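Local coordinates for protein hydrolase, haloacid dehalogenase-like family (PDB 3S6J) that is probably a metal-dependent phosphatase of the haloacid dehalogenase superfamily, perhaps acting on sugar phosphates, with calcium bound in the crystal, at residues Asp141-Ser144 with Pro150-Phe153; Lys109-Thr114 with Leu154-Lys159. All blocks are in the same frame, centred on the assembly; numbering follows the deposited sequence.

How the contacts relate
Both contacts rest on one element of the haloacid dehalogenase-like hydrolase part of a longer protein, helix 151-160: contact 1 uses its first turn and contact 2 the turns that follow. In sequence, both segments of contact 1 fall between those of contact 2. Their centres lie about 10 Å apart and they touch, most closely where Leu152 CG comes 3.7 Å from Thr114 O; Phe153 also packs on Ala113. Contact 2 lays the helix against strand 110-113, which lies between 137-138 and 8-11 in the parallel sheet, whereas contact 1 packs the connecting loop against the helix start. The side chains of Leu152 and Ala113 are about 11 and 10 Å from the calcium ion bound by Asp12, Asp14 and Asp172.

Contact 1: Asp141-Ser144 with Pro150-Phe153; sequences DDVS and PDLF
The backbones of 141-144 and 150-153 come nearest at Val143 and Asp151, whose CA atoms are 6.4 Å apart, as the chain leaves a short 3-10 turn and, a few residues later, enters helix 151-160. Val143 carries the contact, its CB directed at the helix start. Its two methyls divide the work. CG2 meets the end of Leu152, 3.4 Å from CD1, which is tighter than an ordinary carbon-carbon contact; CG1 stands 3.9 Å from the same CD1 and also faces the CB of Asp151. The valine and leucine side chains cross at about a right angle; CD1 lies against both valine methyls, and Leu152 CD2 is 4.0 Å from Val143 CG2. The leucine torsions (chi1 -95°, chi2 -21°) are far from staggered, which makes the exact position of CD1, and with it the short distance, doubtful.

Asp151 runs past Val143 in the opposite direction, bringing OD2 to 3.8 Å from Val143 CB. The same oxygen lies 3.5 Å from Ser144 N and accepts a weak hydrogen bond from the backbone N of Tyr145, just beyond the segment. OD2 thus lies beside the backbone N atoms of two successive loop residues, while Asp149 OD1 accepts a hydrogen bond from the backbone N of Asp151.

The arrangement is a connecting loop folded back on the first turn of the helix it leads into, within the beta-alpha-beta crossover from strand 137-138 through helix 151-160 to strand 167-171 in the Rossmann-like core of haloacid dehalogenase-family proteins. Leu152 lies about 8 Å, between side chains, from the calcium ligand Asp12.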
ATOM      1  N   ASP E 141     -13.440   1.345 -21.348  1.00 46.35           N
ATOM      2  CA  ASP E 141     -13.957   1.827 -22.622  1.00 45.94           C
ATOM      3  C   ASP E 141     -15.077   0.931 -23.157  1.00 48.28           C
ATOM      4  O   ASP E 141     -15.718   1.257 -24.155  1.00 50.88           O
ATOM      5  CB  ASP E 141     -12.826   1.929 -23.643  1.00 48.57           C
ATOM      6  CG  ASP E 141     -11.679   2.817 -23.164  1.00 50.38           C
ATOM      7  OD1 ASP E 141     -11.948   3.879 -22.552  1.00 53.15           O
ATOM      8  OD2 ASP E 141     -10.503   2.457 -23.411  1.00 51.59           O
ATOM      9  N   ASP E 142     -15.329  -0.192 -22.493  1.00 46.74           N
ATOM     10  CA  ASP E 142     -16.340  -1.128 -22.973  1.00 46.00           C
ATOM     11  C   ASP E 142     -17.667  -0.962 -22.272  1.00 46.06           C
ATOM     12  O   ASP E 142     -18.655  -1.564 -22.672  1.00 48.38           O
ATOM     13  CB  ASP E 142     -15.863  -2.572 -22.810  1.00 45.13           C
ATOM     14  CG  ASP E 142     -14.715  -2.894 -23.712  1.00 48.46           C
ATOM     15  OD1 ASP E 142     -14.783  -2.489 -24.891  1.00 52.99           O
ATOM     16  OD2 ASP E 142     -13.737  -3.520 -23.248  1.00 47.15           O
ATOM     17  N   VAL E 143     -17.694  -0.146 -21.224  1.00 45.56           N
ATOM     18  CA  VAL E 143     -18.884  -0.024 -20.395  1.00 44.65           C
ATOM     19  C   VAL E 143     -19.123   1.429 -19.996  1.00 46.51           C
ATOM     20  O   VAL E 143     -18.288   2.298 -20.257  1.00 46.22           O
ATOM     21  CB  VAL E 143     -18.760  -0.882 -19.114  1.00 44.34           C
ATOM     22  CG1 VAL E 143     -18.761  -2.368 -19.460  1.00 42.92           C
ATOM     23  CG2 VAL E 143     -17.509  -0.510 -18.361  1.00 42.92           C
ATOM     24  N   SER E 144     -20.263   1.691 -19.364  1.00 45.21           N
ATOM     25  CA  SER E 144     -20.568   3.033 -18.884  1.00 46.00           C
ATOM     26  C   SER E 144     -19.866   3.299 -17.556  1.00 46.50           C
ATOM     27  O   SER E 144     -19.400   4.402 -17.292  1.00 48.07           O
ATOM     28  CB  SER E 144     -22.084   3.217 -18.700  1.00 49.49           C
ATOM     29  OG  SER E 144     -22.823   2.786 -19.835  1.00 49.74           O
ATOM     30  N   PRO E 150     -21.131  -3.235 -11.239  1.00 35.40           N
ATOM     31  CA  PRO E 150     -21.034  -4.609 -11.742  1.00 36.86           C
ATOM     32  C   PRO E 150     -20.863  -4.674 -13.260  1.00 40.45           C
ATOM     33  O   PRO E 150     -20.682  -5.769 -13.808  1.00 41.96           O
ATOM     34  CB  PRO E 150     -22.394  -5.216 -11.370  1.00 36.20           C
ATOM     35  CG  PRO E 150     -22.997  -4.288 -10.381  1.00 33.82           C
ATOM     36  CD  PRO E 150     -22.463  -2.940 -10.689  1.00 35.54           C
ATOM     37  N   ASP E 151     -20.933  -3.528 -13.925  1.00 38.45           N
ATOM     38  CA  ASP E 151     -20.882  -3.482 -15.381  1.00 39.60           C
ATOM     39  C   ASP E 151     -19.809  -4.353 -15.992  1.00 40.67           C
ATOM     40  O   ASP E 151     -20.108  -5.209 -16.830  1.00 43.08           O
ATOM     41  CB  ASP E 151     -20.695  -2.050 -15.872  1.00 41.58           C
ATOM     42  CG  ASP E 151     -21.982  -1.443 -16.374  1.00 47.51           C
ATOM     43  OD1 ASP E 151     -23.056  -1.995 -16.033  1.00 49.06           O
ATOM     44  OD2 ASP E 151     -21.919  -0.430 -17.112  1.00 48.26           O
ATOM     45  N   LEU E 152     -18.560  -4.113 -15.596  1.00 39.41           N
ATOM     46  CA  LEU E 152     -17.425  -4.824 -16.166  1.00 39.58           C
ATOM     47  C   LEU E 152     -17.556  -6.355 -16.059  1.00 40.68           C
ATOM     48  O   LEU E 152     -17.209  -7.076 -16.997  1.00 41.78           O
ATOM     49  CB  LEU E 152     -16.105  -4.380 -15.518  1.00 40.58           C
ATOM     50  CG  LEU E 152     -15.198  -3.285 -16.105  1.00 39.14           C
ATOM     51  CD1 LEU E 152     -15.422  -3.046 -17.586  1.00 37.64           C
ATOM     52  CD2 LEU E 152     -15.330  -2.000 -15.345  1.00 38.02           C
ATOM     53  N   PHE E 153     -18.016  -6.850 -14.915  1.00 38.93           N
ATOM     54  CA  PHE E 153     -18.037  -8.287 -14.683  1.00 36.07           C
ATOM     55  C   PHE E 153     -19.140  -8.936 -15.493  1.00 39.72           C
ATOM     56  O   PHE E 153     -18.990 -10.053 -15.986  1.00 39.84           O
ATOM     57  CB  PHE E 153     -18.197  -8.601 -13.193  1.00 34.98           C
ATOM     58  CG  PHE E 153     -17.007  -8.188 -12.351  1.00 35.06           C
ATOM     59  CD1 PHE E 153     -15.761  -8.008 -12.932  1.00 34.57           C
ATOM     60  CD2 PHE E 153     -17.131  -8.000 -10.984  1.00 32.00           C
ATOM     61  CE1 PHE E 153     -14.665  -7.634 -12.166  1.00 32.96           C
ATOM     62  CE2 PHE E 153     -16.032  -7.631 -10.212  1.00 29.57           C
ATOM     63  CZ  PHE E 153     -14.806  -7.446 -10.807  1.00 29.13           C
TER

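Contact 2: Lys109-Thr114 with Leu154-Lys159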
ATOM      1  N   LYS E 109     -12.982 -21.399 -18.880  1.00 45.34           N
ATOM      2  CA  LYS E 109     -13.070 -20.103 -19.542  1.00 45.08           C
ATOM      3  C   LYS E 109     -12.727 -18.961 -18.585  1.00 44.96           C
ATOM      4  O   LYS E 109     -13.161 -18.963 -17.429  1.00 42.24           O
ATOM      5  CB  LYS E 109     -14.486 -19.865 -20.064  1.00 44.37           C
ATOM      6  CG  LYS E 109     -15.083 -20.983 -20.892  1.00 48.03           C
ATOM      7  CD  LYS E 109     -16.612 -20.906 -20.809  1.00 50.34           C
ATOM      8  CE  LYS E 109     -17.311 -21.532 -22.012  1.00 56.48           C
ATOM      9  NZ  LYS E 109     -17.281 -23.032 -22.015  1.00 56.44           N
ATOM     10  N   TRP E 110     -11.971 -17.977 -19.076  1.00 43.79           N
ATOM     11  CA  TRP E 110     -11.664 -16.788 -18.284  1.00 41.03           C
ATOM     12  C   TRP E 110     -11.654 -15.520 -19.116  1.00 42.32           C
ATOM     13  O   TRP E 110     -11.371 -15.533 -20.317  1.00 42.21           O
ATOM     14  CB  TRP E 110     -10.330 -16.922 -17.547  1.00 40.25           C
ATOM     15  CG  TRP E 110      -9.155 -17.185 -18.452  1.00 42.46           C
ATOM     16  CD1 TRP E 110      -8.688 -18.401 -18.847  1.00 42.77           C
ATOM     17  CD2 TRP E 110      -8.311 -16.208 -19.077  1.00 40.01           C
ATOM     18  NE1 TRP E 110      -7.606 -18.248 -19.670  1.00 42.25           N
ATOM     19  CE2 TRP E 110      -7.350 -16.912 -19.829  1.00 42.63           C
ATOM     20  CE3 TRP E 110      -8.271 -14.808 -19.071  1.00 42.17           C
ATOM     21  CZ2 TRP E 110      -6.349 -16.265 -20.567  1.00 42.00           C
ATOM     22  CZ3 TRP E 110      -7.275 -14.161 -19.806  1.00 42.99           C
ATOM     23  CH2 TRP E 110      -6.329 -14.896 -20.544  1.00 43.70           C
ATOM     24  N   CYS E 111     -11.961 -14.418 -18.449  1.00 41.52           N
ATOM     25  CA  CYS E 111     -11.955 -13.112 -19.070  1.00 41.75           C
ATOM     26  C   CYS E 111     -11.268 -12.128 -18.138  1.00 40.70           C
ATOM     27  O   CYS E 111     -11.345 -12.262 -16.917  1.00 39.57           O
ATOM     28  CB  CYS E 111     -13.386 -12.652 -19.344  1.00 40.10           C
ATOM     29  SG  CYS E 111     -13.505 -11.149 -20.334  1.00 38.26           S
ATOM     30  N   ILE E 112     -10.586 -11.141 -18.712  1.00 41.04           N
ATOM     31  CA  ILE E 112      -9.985 -10.100 -17.894  1.00 39.35           C
ATOM     32  C   ILE E 112     -10.949  -8.937 -17.851  1.00 38.27           C
ATOM     33  O   ILE E 112     -11.614  -8.649 -18.839  1.00 39.44           O
ATOM     34  CB  ILE E 112      -8.589  -9.704 -18.401  1.00 40.50           C
ATOM     35  CG1 ILE E 112      -7.584 -10.772 -17.966  1.00 37.13           C
ATOM     36  CG2 ILE E 112      -8.192  -8.314 -17.887  1.00 35.91           C
ATOM     37  CD1 ILE E 112      -6.260 -10.713 -18.697  1.00 39.93           C
ATOM     38  N   ALA E 113     -11.068  -8.311 -16.683  1.00 38.30           N
ATOM     39  CA  ALA E 113     -11.994  -7.193 -16.488  1.00 35.31           C
ATOM     40  C   ALA E 113     -11.338  -6.114 -15.636  1.00 35.50           C
ATOM     41  O   ALA E 113     -11.100  -6.319 -14.437  1.00 31.13           O
ATOM     42  CB  ALA E 113     -13.292  -7.670 -15.846  1.00 34.27           C
ATOM     43  N   THR E 114     -11.054  -4.969 -16.265  1.00 36.65           N
ATOM     44  CA  THR E 114     -10.285  -3.891 -15.644  1.00 34.35           C
ATOM     45  C   THR E 114     -11.000  -2.535 -15.744  1.00 36.63           C
ATOM     46  O   THR E 114     -11.662  -2.247 -16.746  1.00 35.90           O
ATOM     47  CB  THR E 114      -8.856  -3.789 -16.276  1.00 36.02           C
ATOM     48  OG1 THR E 114      -8.153  -2.676 -15.712  1.00 37.48           O
ATOM     49  CG2 THR E 114      -8.933  -3.604 -17.795  1.00 35.19           C
ATOM     50  N   LEU E 154     -20.258  -8.222 -15.608  1.00 40.15           N
ATOM     51  CA  LEU E 154     -21.397  -8.655 -16.404  1.00 40.80           C
ATOM     52  C   LEU E 154     -21.008  -8.755 -17.876  1.00 43.01           C
ATOM     53  O   LEU E 154     -21.341  -9.731 -18.543  1.00 43.84           O
ATOM     54  CB  LEU E 154     -22.572  -7.679 -16.226  1.00 42.74           C
ATOM     55  CG  LEU E 154     -23.100  -7.580 -14.784  1.00 41.45           C
ATOM     56  CD1 LEU E 154     -24.177  -6.540 -14.640  1.00 40.16           C
ATOM     57  CD2 LEU E 154     -23.592  -8.942 -14.293  1.00 43.21           C
ATOM     58  N   ALA E 155     -20.303  -7.741 -18.375  1.00 41.90           N
ATOM     59  CA  ALA E 155     -19.827  -7.750 -19.754  1.00 44.22           C
ATOM     60  C   ALA E 155     -18.839  -8.890 -19.969  1.00 42.04           C
ATOM     61  O   ALA E 155     -18.805  -9.496 -21.031  1.00 41.93           O
ATOM     62  CB  ALA E 155     -19.195  -6.404 -20.129  1.00 41.82           C
ATOM     63  N   ALA E 156     -18.049  -9.183 -18.942  1.00 42.49           N
ATOM     64  CA  ALA E 156     -17.083 -10.270 -18.989  1.00 40.66           C
ATOM     65  C   ALA E 156     -17.773 -11.632 -18.986  1.00 42.08           C
ATOM     66  O   ALA E 156     -17.435 -12.504 -19.786  1.00 40.77           O
ATOM     67  CB  ALA E 156     -16.113 -10.167 -17.831  1.00 39.47           C
ATOM     68  N   ALA E 157     -18.740 -11.818 -18.091  1.00 41.94           N
ATOM     69  CA  ALA E 157     -19.474 -13.081 -18.056  1.00 43.43           C
ATOM     70  C   ALA E 157     -20.109 -13.298 -19.417  1.00 44.99           C
ATOM     71  O   ALA E 157     -20.144 -14.410 -19.939  1.00 44.91           O
ATOM     72  CB  ALA E 157     -20.535 -13.066 -16.972  1.00 40.47           C
ATOM     73  N   LYS E 158     -20.611 -12.211 -19.989  1.00 44.73           N
ATOM     74  CA  LYS E 158     -21.242 -12.251 -21.297  1.00 45.73           C
ATOM     75  C   LYS E 158     -20.241 -12.595 -22.398  1.00 44.31           C
ATOM     76  O   LYS E 158     -20.534 -13.380 -23.292  1.00 45.86           O
ATOM     77  CB  LYS E 158     -21.898 -10.909 -21.580  1.00 47.08           C
ATOM     78  CG  LYS E 158     -23.036 -10.969 -22.543  1.00 50.20           C
ATOM     79  CD  LYS E 158     -23.616  -9.586 -22.738  1.00 54.10           C
ATOM     80  CE  LYS E 158     -22.707  -8.711 -23.620  1.00 58.08           C
ATOM     81  NZ  LYS E 158     -21.285  -8.642 -23.148  1.00 54.47           N
ATOM     82  N   LYS E 159     -19.049 -12.025 -22.335  1.00 44.16           N
ATOM     83  CA  LYS E 159     -18.076 -12.289 -23.383  1.00 44.81           C
ATOM     84  C   LYS E 159     -17.625 -13.747 -23.438  1.00 46.02           C
ATOM     85  O   LYS E 159     -17.226 -14.236 -24.498  1.00 47.45           O
ATOM     86  CB  LYS E 159     -16.864 -11.364 -23.268  1.00 46.86           C
ATOM     87  CG  LYS E 159     -15.696 -11.785 -24.166  1.00 47.23           C
ATOM     88  CD  LYS E 159     -14.749 -10.637 -24.416  1.00 47.06           C
ATOM     89  CE  LYS E 159     -15.434  -9.534 -25.197  1.00 48.07           C
ATOM     90  NZ  LYS E 159     -14.463  -8.458 -25.532  1.00 49.11           N
TER
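Cys111 and Ala156 face each other at the centre, their CA atoms 5.9 Å apart, where strand 110-113 and helix 154-159 run nearly antiparallel (152°) with axes 8.0 Å apart. Both side chains point across the gap. With its sulfur extended away from the backbone N (chi1 -171°), Cys111 sets SG beside the alanine methyl, 3.7 Å from Ala156 CB, while its own CB meets that methyl at 4.0 Å. The methyl is therefore covered by both atoms of the cysteine side chain. Two residues along the strand, Ala113 also turns toward the helix and approaches more loosely, its CB 4.3 Å from Ala156 CB. Lys159, one turn after Ala156, passes its aliphatic part by the sulfur, CD 4.3 Å from Cys111 SG. The alternate residues Trp110 and Ile112 point away, to the other face of the sheet. Across the interface the chemistry is apolar: small side chains are consistent with the 8.0 Å axis approach, while the ammonium of Lys159 donates a hydrogen bond from NZ to the carbonyl O of Ile137 in edge strand 137-138.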